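Local structure of N-methyltransferase (Streptoalloteichus sp. ATCC 53650, 5BSZ) at residues G153-G158 against S185-H190. The protein probably transfers a methyl group from S-adenosylmethionine to the nitrogen of an amino sugar, a step linked to kedarcidin. Residues are numbered along the deposited sequence; the frame is centred on the assembly and turned at random.
Sequences GTFLDG and SRHEAH. With THM (thymidine), chain G.
The CA atoms of F155 and S185 lie 8.0 Å apart, and no hydrogen bond joins the two segments. The F155 ring and S185 CB meet between them. With CG anti to the backbone N (chi1 179°), the F155 side chain reaches toward the strand. S185 sets its CB over one face of that ring, 3.9 Å from the ring centroid, in a CH-pi contact. H187 comes near the ring obliquely with CE1. The ring also lies obliquely beside thymidine, with F155 CD1 3.5 Å from thymidine O2. S185 OG and H187 NE2 are hydrogen-bonded at 2.9 Å, in the plane of the imidazole, and either could be the donor. S185 OG is also hydrogen-bonded to W149 NE1, and so links W149 to the H187 ring. The segment 153-158 is a loop leading into strand 160-166, while 185-190 belongs to the four-stranded antiparallel sheet. Thymidine sits between loop and sheet, and the H187 side chain is about 11 Å from the S-adenosyl-L-homocysteine bound by the Rossmann-like methyltransferase domain. Two backbone bonds hold the pyrimidine. Thymidine N3 donates an almost straight bond to T154 O (3.0 Å, 178°), and L156 N donates to thymidine O2. L156 lies over one face of the pyrimidine, with CD1 3.4 Å from thymidine C4. On the sugar side, H187 CE1 meets thymidine O3' at 3.4 Å, near the imidazole plane. Replacing F155 by alanine would probably leave S185 CB without its CH-pi partner and open a gap beside the nucleoside. S178 OG and R237 NH1 also hydrogen-bond to the nucleoside.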
loop_
_atom_site.group_PDB
_atom_site.type_symbol
_atom_site.label_atom_id
_atom_site.label_comp_id
_atom_site.label_asym_id
_atom_site.label_seq_id
_atom_site.Cartn_x
_atom_site.Cartn_y
_atom_site.Cartn_z
ATOM N N GLY A 153 21.201 -0.301 -27.158
ATOM C CA GLY A 153 22.588 -0.786 -26.962
ATOM C C GLY A 153 23.224 -0.421 -25.643
ATOM O O GLY A 153 23.905 -1.240 -24.991
ATOM N N THR A 154 22.938 0.803 -25.192
ATOM C CA THR A 154 23.657 1.373 -24.084
ATOM C C THR A 154 22.903 1.291 -22.764
ATOM O O THR A 154 23.484 1.503 -21.717
ATOM C CB THR A 154 24.093 2.823 -24.381
ATOM O OG1 THR A 154 22.976 3.590 -24.847
ATOM C CG2 THR A 154 25.197 2.835 -25.500
ATOM N N PHE A 155 21.611 1.006 -22.779
ATOM C CA PHE A 155 20.901 0.860 -21.516
ATOM C C PHE A 155 21.457 -0.350 -20.783
ATOM O O PHE A 155 21.656 -1.390 -21.389
ATOM C CB PHE A 155 19.408 0.708 -21.748
ATOM C CG PHE A 155 18.623 0.519 -20.482
ATOM C CD1 PHE A 155 18.389 1.607 -19.634
ATOM C CD2 PHE A 155 18.212 -0.731 -20.091
ATOM C CE1 PHE A 155 17.717 1.433 -18.429
ATOM C CE2 PHE A 155 17.491 -0.902 -18.912
ATOM C CZ PHE A 155 17.252 0.176 -18.074
ATOM N N LEU A 156 21.687 -0.202 -19.483
ATOM C CA LEU A 156 22.288 -1.260 -18.679
ATOM C C LEU A 156 21.226 -1.824 -17.782
ATOM O O LEU A 156 20.661 -1.103 -17.020
ATOM C CB LEU A 156 23.418 -0.688 -17.808
ATOM C CG LEU A 156 24.595 -0.213 -18.663
ATOM C CD1 LEU A 156 25.671 0.374 -17.752
ATOM C CD2 LEU A 156 25.119 -1.293 -19.638
ATOM N N ASP A 157 20.973 -3.117 -17.883
ATOM C CA ASP A 157 20.082 -3.844 -16.994
ATOM C C ASP A 157 20.758 -3.909 -15.620
ATOM O O ASP A 157 21.970 -3.775 -15.501
ATOM C CB ASP A 157 19.880 -5.253 -17.573
ATOM C CG ASP A 157 19.527 -5.207 -19.058
ATOM O OD1 ASP A 157 18.418 -4.716 -19.328
ATOM O OD2 ASP A 157 20.336 -5.583 -19.953
ATOM N N GLY A 158 19.959 -4.047 -14.585
ATOM C CA GLY A 158 20.457 -4.235 -13.221
ATOM C C GLY A 158 20.640 -2.975 -12.389
ATOM O O GLY A 158 21.247 -3.022 -11.331
ATOM N N SER A 185 12.570 1.604 -21.125
ATOM C CA SER A 185 13.095 1.364 -19.773
ATOM C C SER A 185 12.014 1.831 -18.769
ATOM O O SER A 185 11.364 2.854 -18.957
ATOM C CB SER A 185 14.423 2.052 -19.543
ATOM O OG SER A 185 14.382 3.470 -19.760
ATOM N N ARG A 186 11.730 0.981 -17.798
ATOM C CA ARG A 186 10.748 1.226 -16.777
ATOM C C ARG A 186 11.421 1.467 -15.461
ATOM O O ARG A 186 12.227 0.654 -14.972
ATOM C CB ARG A 186 9.800 0.040 -16.669
ATOM C CG ARG A 186 8.736 0.198 -15.601
ATOM C CD ARG A 186 7.537 -0.684 -15.932
ATOM N NE ARG A 186 6.778 -0.182 -17.085
ATOM C CZ ARG A 186 5.708 -0.761 -17.577
ATOM N NH1 ARG A 186 5.250 -1.877 -17.027
ATOM N NH2 ARG A 186 5.031 -0.192 -18.547
ATOM N N HIS A 187 11.116 2.621 -14.896
ATOM C CA HIS A 187 11.812 3.137 -13.715
ATOM C C HIS A 187 10.891 3.169 -12.499
ATOM O O HIS A 187 9.817 3.804 -12.504
ATOM C CB HIS A 187 12.359 4.561 -14.031
ATOM C CG HIS A 187 13.345 4.532 -15.141
ATOM N ND1 HIS A 187 14.708 4.491 -14.924
ATOM C CD2 HIS A 187 13.170 4.452 -16.483
ATOM C CE1 HIS A 187 15.327 4.385 -16.087
ATOM N NE2 HIS A 187 14.417 4.349 -17.047
ATOM N N GLU A 188 11.265 2.440 -11.453
ATOM C CA GLU A 188 10.477 2.477 -10.203
ATOM C C GLU A 188 11.233 3.223 -9.123
ATOM O O GLU A 188 12.425 2.934 -8.901
ATOM C CB GLU A 188 10.295 1.087 -9.691
ATOM C CG GLU A 188 9.438 0.195 -10.493
ATOM C CD GLU A 188 9.632 -1.263 -10.127
ATOM O OE1 GLU A 188 10.689 -1.848 -10.481
ATOM O OE2 GLU A 188 8.701 -1.819 -9.507
ATOM N N ALA A 189 10.578 4.179 -8.472
ATOM C CA ALA A 189 11.187 4.941 -7.379
ATOM C C ALA A 189 10.238 4.851 -6.164
ATOM O O ALA A 189 9.055 5.099 -6.303
ATOM C CB ALA A 189 11.344 6.418 -7.762
ATOM N N HIS A 190 10.762 4.467 -5.004
ATOM C CA HIS A 190 9.997 4.434 -3.753
ATOM C C HIS A 190 10.717 5.329 -2.773
ATOM O O HIS A 190 11.959 5.378 -2.731
ATOM C CB HIS A 190 9.884 3.024 -3.182
ATOM C CG HIS A 190 8.999 2.124 -3.973
ATOM N ND1 HIS A 190 7.809 1.617 -3.481
ATOM C CD2 HIS A 190 9.117 1.653 -5.239
ATOM C CE1 HIS A 190 7.259 0.842 -4.397
ATOM N NE2 HIS A 190 8.028 0.854 -5.472
HETATM O "O5'" THM G . 20.920 6.950 -13.693
HETATM C "C5'" THM G . 20.674 5.535 -13.557
HETATM C "C4'" THM G . 20.083 4.943 -14.841
HETATM O "O4'" THM G . 21.167 5.085 -15.762
HETATM C "C3'" THM G . 19.722 3.431 -14.829
HETATM O "O3'" THM G . 18.343 3.196 -15.189
HETATM C "C2'" THM G . 20.663 2.706 -15.812
HETATM C "C1'" THM G . 21.272 3.904 -16.561
HETATM N N1 THM G . 22.633 3.855 -17.123
HETATM C C2 THM G . 22.620 3.185 -18.361
HETATM O O2 THM G . 21.526 2.712 -18.704
HETATM N N3 THM G . 23.702 3.028 -19.119
HETATM C C4 THM G . 24.869 3.556 -18.752
HETATM O O4 THM G . 25.899 3.422 -19.492
HETATM C C5 THM G . 24.903 4.285 -17.468
HETATM C C5M THM G . 26.258 4.838 -17.110
HETATM C C6 THM G . 23.761 4.438 -16.689
#